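Local coordinates for extracellular solute-binding protein family 1 (Kribbella flavida, PDB 5IXP) that probably captures a solute outside the cell and hands it to an ABC transporter for uptake, at residues Arg122-Arg127 and Pro159-Phe164; Arg228-Ala233 and Gly250-Gly255; Lys43-Asn48 and Glu59-Ser64. One frame throughout, in Å; residues are numbered along the deposited sequence.

Interaction 1: residues Arg122-Arg127 and Pro159-Phe164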
# COMPACT_ATOMS: atom_id res chain seq x y z
N ARG A 122 -22.02 -7.60 3.69
CA ARG A 122 -23.37 -7.06 3.79
C ARG A 122 -24.35 -8.06 4.40
O ARG A 122 -25.35 -7.64 5.01
CB ARG A 122 -23.87 -6.58 2.43
CG ARG A 122 -23.65 -7.53 1.27
CD ARG A 122 -23.96 -6.83 -0.06
NE ARG A 122 -25.37 -6.43 -0.13
CZ ARG A 122 -25.82 -5.18 -0.05
NH1 ARG A 122 -24.98 -4.15 0.11
NH2 ARG A 122 -27.13 -4.96 -0.13
N ASP A 123 -24.10 -9.36 4.26
CA ASP A 123 -24.97 -10.34 4.91
C ASP A 123 -24.81 -10.30 6.42
O ASP A 123 -25.81 -10.33 7.16
CB ASP A 123 -24.69 -11.75 4.37
CG ASP A 123 -23.26 -12.19 4.62
OD1 ASP A 123 -22.35 -11.35 4.51
OD2 ASP A 123 -23.04 -13.39 4.92
N LEU A 124 -23.57 -10.22 6.90
CA LEU A 124 -23.35 -10.12 8.34
C LEU A 124 -23.85 -8.78 8.88
O LEU A 124 -24.43 -8.73 9.97
CB LEU A 124 -21.87 -10.32 8.66
CG LEU A 124 -21.28 -11.67 8.23
CD1 LEU A 124 -19.80 -11.80 8.66
CD2 LEU A 124 -22.12 -12.85 8.75
N PHE A 125 -23.65 -7.70 8.12
CA PHE A 125 -24.20 -6.41 8.54
C PHE A 125 -25.71 -6.49 8.68
O PHE A 125 -26.28 -6.03 9.68
CB PHE A 125 -23.81 -5.31 7.54
CG PHE A 125 -22.47 -4.66 7.81
CD1 PHE A 125 -21.39 -5.41 8.27
CD2 PHE A 125 -22.28 -3.30 7.57
CE1 PHE A 125 -20.15 -4.83 8.49
CE2 PHE A 125 -21.05 -2.70 7.79
CZ PHE A 125 -19.97 -3.46 8.26
N ALA A 126 -26.38 -7.06 7.68
CA ALA A 126 -27.84 -7.15 7.73
C ALA A 126 -28.30 -7.87 8.99
O ALA A 126 -29.19 -7.39 9.71
CB ALA A 126 -28.36 -7.87 6.48
N ARG A 127 -27.68 -9.02 9.28
CA ARG A 127 -28.08 -9.83 10.42
C ARG A 127 -27.77 -9.14 11.75
O ARG A 127 -28.42 -9.43 12.76
CB ARG A 127 -27.38 -11.19 10.34
CG ARG A 127 -27.89 -12.05 9.18
CD ARG A 127 -26.99 -13.23 8.85
NE ARG A 127 -26.43 -13.88 10.04
CZ ARG A 127 -25.41 -14.74 10.02
NH1 ARG A 127 -24.83 -15.08 8.87
NH2 ARG A 127 -24.96 -15.26 11.16
N PRO A 159 -21.92 -12.99 18.20
CA PRO A 159 -20.86 -13.59 19.03
C PRO A 159 -19.90 -14.47 18.25
O PRO A 159 -18.75 -14.62 18.68
CB PRO A 159 -21.65 -14.39 20.08
CG PRO A 159 -22.95 -14.70 19.41
CD PRO A 159 -23.26 -13.47 18.60
N ASN A 160 -20.32 -15.06 17.13
CA ASN A 160 -19.46 -15.96 16.37
C ASN A 160 -18.74 -15.27 15.22
O ASN A 160 -18.14 -15.96 14.38
CB ASN A 160 -20.28 -17.13 15.83
CG ASN A 160 -20.74 -18.05 16.92
OD1 ASN A 160 -20.13 -18.12 17.99
ND2 ASN A 160 -21.83 -18.76 16.66
N SER A 161 -18.77 -13.94 15.15
CA SER A 161 -18.01 -13.22 14.13
C SER A 161 -17.15 -12.15 14.79
O SER A 161 -17.47 -11.64 15.86
CB SER A 161 -18.92 -12.56 13.09
OG SER A 161 -19.56 -13.54 12.29
N ALA A 162 -16.05 -11.82 14.13
CA ALA A 162 -15.23 -10.68 14.51
C ALA A 162 -15.48 -9.52 13.55
O ALA A 162 -16.13 -9.66 12.51
CB ALA A 162 -13.75 -11.06 14.53
N TRP A 163 -14.95 -8.36 13.92
CA TRP A 163 -15.14 -7.16 13.13
C TRP A 163 -14.12 -7.07 12.00
O TRP A 163 -14.48 -6.74 10.86
CB TRP A 163 -15.05 -5.94 14.05
CG TRP A 163 -15.41 -4.60 13.46
CD1 TRP A 163 -14.65 -3.46 13.50
CD2 TRP A 163 -16.62 -4.24 12.78
NE1 TRP A 163 -15.32 -2.42 12.89
CE2 TRP A 163 -16.53 -2.87 12.44
CE3 TRP A 163 -17.79 -4.94 12.44
CZ2 TRP A 163 -17.55 -2.20 11.77
CZ3 TRP A 163 -18.80 -4.26 11.76
CH2 TRP A 163 -18.67 -2.91 11.44
N PHE A 164 -12.85 -7.36 12.29
CA PHE A 164 -11.79 -7.29 11.30
C PHE A 164 -10.89 -8.51 11.44
O PHE A 164 -10.97 -9.26 12.42
CB PHE A 164 -10.98 -5.99 11.43
CG PHE A 164 -10.47 -5.72 12.82
CD1 PHE A 164 -9.36 -6.40 13.32
CD2 PHE A 164 -11.09 -4.76 13.63
CE1 PHE A 164 -8.87 -6.14 14.60
CE2 PHE A 164 -10.61 -4.50 14.91
CZ PHE A 164 -9.50 -5.19 15.40
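The short helix 122-127 lies beside the loop 159-164, with the CA atoms of L124 and S161 8.5 Å apart as the nearest pair of the two backbones. Side chains alone make the contact. The F125 ring meets the six-membered ring of W163. CZ of F125 is 3.5 Å from CH2 of W163, and CE1 of F125 is 3.6 Å from CZ3 of W163. The planes are only 10° apart, but they are slid so far along each other that the centroids lie 5.4 Å apart. The rings therefore barely overlap, and two neighbouring ring atoms of each residue do the touching. CG of W163 stands anti to its backbone N (chi1 -172°), which carries the indole out from the loop to meet the phenyl. The side chains as a whole cross at about a right angle. Closer to the loop start, L124 is directed toward the loop, and its CD1 comes to 4.0 Å from S161 OG. That hydroxyl is buried yet satisfied, since it is hydrogen-bonded to D230 O. The contact is a buried, barely overlapping aromatic pair with one leucine methyl set against a serine hydroxyl. L124 and F125 also rest on A233 of strand 232-238. F125 further meets the ring of Y120 on strand 108-121. W163 packs on helix 144-157, where it meets Y147, F154 and A150.

Interaction 2: residues Arg228-Ala233 and Gly250-Gly255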
# COMPACT_ATOMS: atom_id res chain seq x y z
N ARG A 228 -13.98 -18.26 3.67
CA ARG A 228 -15.13 -19.12 3.43
C ARG A 228 -15.94 -19.35 4.70
O ARG A 228 -16.66 -20.35 4.79
CB ARG A 228 -14.68 -20.45 2.82
CG ARG A 228 -14.36 -20.38 1.32
CD ARG A 228 -12.92 -20.77 1.02
NE ARG A 228 -12.47 -21.90 1.82
CZ ARG A 228 -11.35 -22.60 1.59
NH1 ARG A 228 -10.54 -22.26 0.58
NH2 ARG A 228 -11.02 -23.62 2.37
N THR A 229 -15.83 -18.45 5.67
CA THR A 229 -16.52 -18.54 6.95
C THR A 229 -17.05 -17.15 7.31
O THR A 229 -16.82 -16.17 6.59
CB THR A 229 -15.59 -19.01 8.08
OG1 THR A 229 -14.70 -17.94 8.43
CG2 THR A 229 -14.77 -20.24 7.65
N ASP A 230 -17.73 -17.06 8.46
CA ASP A 230 -18.18 -15.79 8.99
C ASP A 230 -17.17 -15.16 9.95
O ASP A 230 -17.57 -14.39 10.83
CB ASP A 230 -19.53 -15.96 9.69
CG ASP A 230 -20.63 -16.42 8.74
OD1 ASP A 230 -20.43 -16.32 7.50
OD2 ASP A 230 -21.68 -16.88 9.23
N ALA A 231 -15.87 -15.45 9.78
CA ALA A 231 -14.88 -15.09 10.80
C ALA A 231 -14.76 -13.57 10.99
O ALA A 231 -14.57 -13.11 12.13
CB ALA A 231 -13.52 -15.68 10.45
N PHE A 232 -14.82 -12.78 9.92
CA PHE A 232 -14.70 -11.33 10.08
C PHE A 232 -15.58 -10.60 9.07
O PHE A 232 -15.83 -11.10 7.97
CB PHE A 232 -13.24 -10.86 9.96
CG PHE A 232 -12.53 -11.35 8.73
CD1 PHE A 232 -12.58 -10.64 7.54
CD2 PHE A 232 -11.80 -12.54 8.76
CE1 PHE A 232 -11.91 -11.10 6.40
CE2 PHE A 232 -11.14 -13.01 7.62
CZ PHE A 232 -11.20 -12.28 6.44
N ALA A 233 -16.01 -9.39 9.45
CA ALA A 233 -17.03 -8.66 8.70
C ALA A 233 -16.51 -7.46 7.91
O ALA A 233 -17.24 -6.97 7.04
CB ALA A 233 -18.14 -8.17 9.64
N GLY A 250 -14.51 -17.02 -2.97
CA GLY A 250 -15.11 -17.86 -3.99
C GLY A 250 -16.62 -17.78 -4.01
O GLY A 250 -17.23 -16.74 -3.71
N THR A 251 -17.25 -18.90 -4.36
CA THR A 251 -18.71 -18.93 -4.46
C THR A 251 -19.37 -18.72 -3.10
O THR A 251 -20.49 -18.19 -3.03
CB THR A 251 -19.18 -20.24 -5.10
OG1 THR A 251 -18.86 -21.34 -4.24
CG2 THR A 251 -18.50 -20.45 -6.44
N PHE A 252 -18.70 -19.10 -2.01
CA PHE A 252 -19.22 -18.79 -0.68
C PHE A 252 -19.47 -17.30 -0.53
O PHE A 252 -20.48 -16.88 0.05
CB PHE A 252 -18.27 -19.29 0.41
CG PHE A 252 -18.60 -18.79 1.80
CD1 PHE A 252 -19.46 -19.51 2.61
CD2 PHE A 252 -18.05 -17.61 2.29
CE1 PHE A 252 -19.77 -19.06 3.89
CE2 PHE A 252 -18.36 -17.15 3.57
CZ PHE A 252 -19.22 -17.88 4.37
N GLY A 253 -18.57 -16.48 -1.07
CA GLY A 253 -18.68 -15.04 -0.89
C GLY A 253 -19.60 -14.33 -1.85
O GLY A 253 -19.83 -13.13 -1.68
N LYS A 254 -20.14 -15.03 -2.85
CA LYS A 254 -21.03 -14.38 -3.81
C LYS A 254 -22.24 -13.79 -3.11
O LYS A 254 -22.87 -14.44 -2.26
CB LYS A 254 -21.48 -15.39 -4.88
CG LYS A 254 -20.36 -15.82 -5.80
CD LYS A 254 -20.88 -16.34 -7.13
CE LYS A 254 -19.74 -16.47 -8.14
NZ LYS A 254 -19.12 -15.16 -8.49
N GLY A 255 -22.56 -12.54 -3.45
CA GLY A 255 -23.66 -11.84 -2.83
C GLY A 255 -23.42 -11.34 -1.43
O GLY A 255 -24.34 -10.77 -0.82
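F252 reaches from the turn 250-255, between helix 241-249 and strand 257-260, and lays its ring under the backbone of R228, just before strand 232-238. Its CB starts 4.2 Å from CG of R228. CG of F252 stands anti to the backbone N (chi1 170°), which swings the ring toward 228-233. Along one side of the ring, CD2 is 3.5 Å from R228 CA, and CE2 is 3.5 Å from R228 C. Along the other, CE1 lies 3.5 Å from R228 O. That oxygen sits over the ring centre, 3.4 Å above the plane. CE2 also meets T229 O obliquely. At the tip, D230 OD1 lies at the ring edge, 3.7 Å from CZ and near the ring plane. D230 OD1 has a stronger mate in R121, which makes a salt bridge to it and also donates to T229 O. T229 OG1 accepts from A231 N at 3.1 Å in an ST turn, and also hydrogen-bonds to A226 O. An alanine here removes the F252 ring, and would probably open a gap under the R228 carbonyl and leave K256 without its cation-pi partner. The chemistry is mixed: backbone oxygen on the face, carboxylate at the edge, ammonium of K256 nearby. The ring is a flat surface among polar groups, and probably holds mainly by packing, with the K256 cation-pi adding to it.

Interaction 3: residues Lys43-Asn48 and Glu59-Ser64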
# COMPACT_ATOMS: atom_id res chain seq x y z
N LYS A 43 16.86 -8.47 -2.99
CA LYS A 43 18.23 -8.89 -2.71
C LYS A 43 19.17 -8.51 -3.85
O LYS A 43 20.30 -8.07 -3.61
CB LYS A 43 18.28 -10.40 -2.47
CG LYS A 43 17.80 -10.82 -1.10
CD LYS A 43 18.19 -12.26 -0.84
CE LYS A 43 16.98 -13.11 -0.52
NZ LYS A 43 16.31 -12.67 0.74
N ASN A 44 18.72 -8.66 -5.10
CA ASN A 44 19.53 -8.23 -6.23
C ASN A 44 19.81 -6.74 -6.14
O ASN A 44 20.93 -6.29 -6.35
CB ASN A 44 18.83 -8.52 -7.56
CG ASN A 44 18.69 -9.99 -7.83
OD1 ASN A 44 19.41 -10.81 -7.26
ND2 ASN A 44 17.77 -10.34 -8.73
N LEU A 45 18.76 -5.97 -5.86
CA LEU A 45 18.87 -4.53 -5.66
C LEU A 45 19.96 -4.21 -4.65
O LEU A 45 20.91 -3.47 -4.94
CB LEU A 45 17.52 -4.00 -5.18
CG LEU A 45 17.02 -2.62 -5.55
CD1 LEU A 45 17.26 -2.36 -7.02
CD2 LEU A 45 15.54 -2.58 -5.22
N GLU A 46 19.85 -4.79 -3.45
CA GLU A 46 20.81 -4.53 -2.39
C GLU A 46 22.21 -4.95 -2.80
O GLU A 46 23.18 -4.21 -2.62
CB GLU A 46 20.40 -5.27 -1.11
CG GLU A 46 19.05 -4.89 -0.59
CD GLU A 46 18.70 -5.62 0.70
OE1 GLU A 46 19.47 -6.53 1.08
OE2 GLU A 46 17.68 -5.28 1.32
N THR A 47 22.33 -6.16 -3.36
CA THR A 47 23.64 -6.69 -3.70
C THR A 47 24.30 -5.89 -4.81
O THR A 47 25.51 -5.59 -4.74
CB THR A 47 23.52 -8.16 -4.11
OG1 THR A 47 23.03 -8.92 -3.01
CG2 THR A 47 24.86 -8.70 -4.55
N ASN A 48 23.53 -5.54 -5.84
CA ASN A 48 24.09 -4.86 -7.00
C ASN A 48 24.39 -3.40 -6.70
O ASN A 48 25.38 -2.85 -7.19
CB ASN A 48 23.13 -4.99 -8.18
CG ASN A 48 22.98 -6.42 -8.64
OD1 ASN A 48 23.80 -7.27 -8.30
ND2 ASN A 48 21.93 -6.69 -9.40
N GLU A 59 15.15 0.35 -12.28
CA GLU A 59 14.87 -0.61 -11.21
C GLU A 59 13.54 -0.27 -10.57
O GLU A 59 13.37 0.83 -10.02
CB GLU A 59 15.99 -0.60 -10.15
CG GLU A 59 17.32 -1.21 -10.62
CD GLU A 59 17.34 -2.74 -10.55
OE1 GLU A 59 16.36 -3.32 -10.05
OE2 GLU A 59 18.35 -3.36 -10.98
N ALA A 60 12.61 -1.23 -10.58
CA ALA A 60 11.34 -1.02 -9.90
C ALA A 60 11.52 -1.18 -8.40
O ALA A 60 12.33 -1.98 -7.92
CB ALA A 60 10.27 -1.99 -10.40
N MSE A 61 10.73 -0.41 -7.66
CA MSE A 61 10.81 -0.36 -6.21
C MSE A 61 9.41 -0.24 -5.64
O MSE A 61 8.66 0.67 -6.03
CB MSE A 61 11.67 0.83 -5.78
CG MSE A 61 12.48 0.63 -4.56
SE MSE A 61 13.90 1.90 -4.56
CE MSE A 61 15.33 1.00 -5.50
N GLU A 62 9.04 -1.13 -4.72
CA GLU A 62 7.77 -0.99 -4.03
C GLU A 62 7.88 0.10 -2.96
O GLU A 62 8.96 0.34 -2.38
CB GLU A 62 7.33 -2.31 -3.39
CG GLU A 62 5.81 -2.52 -3.38
CD GLU A 62 5.15 -2.21 -2.04
OE1 GLU A 62 5.86 -1.97 -1.05
OE2 GLU A 62 3.91 -2.23 -1.97
N VAL A 63 6.76 0.77 -2.70
CA VAL A 63 6.80 1.91 -1.79
C VAL A 63 7.24 1.49 -0.39
O VAL A 63 7.82 2.30 0.34
CB VAL A 63 5.44 2.64 -1.76
CG1 VAL A 63 4.35 1.75 -1.15
CG2 VAL A 63 5.59 3.97 -1.01
N SER A 64 7.00 0.24 -0.00
CA SER A 64 7.38 -0.11 1.36
C SER A 64 8.88 -0.28 1.54
O SER A 64 9.34 -0.32 2.69
CB SER A 64 6.66 -1.38 1.83
OG SER A 64 7.13 -2.51 1.10
O HOH W 1 19.51 -5.05 -9.27
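L45 of helix 38-51 packs on E59 and M61 of strand 58-62, within a beta-alpha-beta crossover. The crossover runs from strand 28-34 through this helix to strand 58-62, with strand 2-8 between the two in the parallel part of the sheet. The axes of helix 43-48 and strand 59-62 approach to 10.4 Å, and their directions differ by 119°. L45 spreads its two methyls over the strand. CD2 lies 3.6 Å from CE of M61, a selenomethionine whose chain bends at its third torsion. The same CD2 comes to 4.2 Å from A60 O, a backbone oxygen that is hydrogen-bonded to H41 NE2, from the same helix 38-51. CD1 lies alongside E59, 3.8 Å from its CG. L45 has a second conformer, so its finer contacts are less certain. The bend at chi2 (-81°) turns the E59 carboxylate back toward the helix. A water there accepts from N48 ND2 at 2.9 Å and donates to E59 OE2 at 2.7 Å. E59 OE2 also accepts from A56 N, so this buried oxygen is gripped from two sources. M61 also touches I66 and Y69 of helix 66-70, and T276 of strand 269-276. Strand 58-62 bonds to A7 of strand 2-8 through A60, and to strand 269-276 through E59 and M61.

From the N terminus, interaction 3 closes a connection of 10 residues, running from the end of helix 38-51 into strand 58-62. Interaction 1 follows, bridging 31 residues, mostly helical, between helix 122-127 and the loop after helix 144-157. Interaction 2 then spans 16 residues, from the chain just before strand 232-238 through helix 241-249 to a turn before strand 257-260. The three are in series, so none nests or crosses. Interactions 1 and 2 touch, with centres 11 Å apart. The C119-C237 disulfide joins strand 108-121, which leads into helix 122-127, to strand 232-238. Interaction 3 lies across the chain's centre, about 40 Å from interaction 1 between centres, consistent with a two-lobed solute-binding protein.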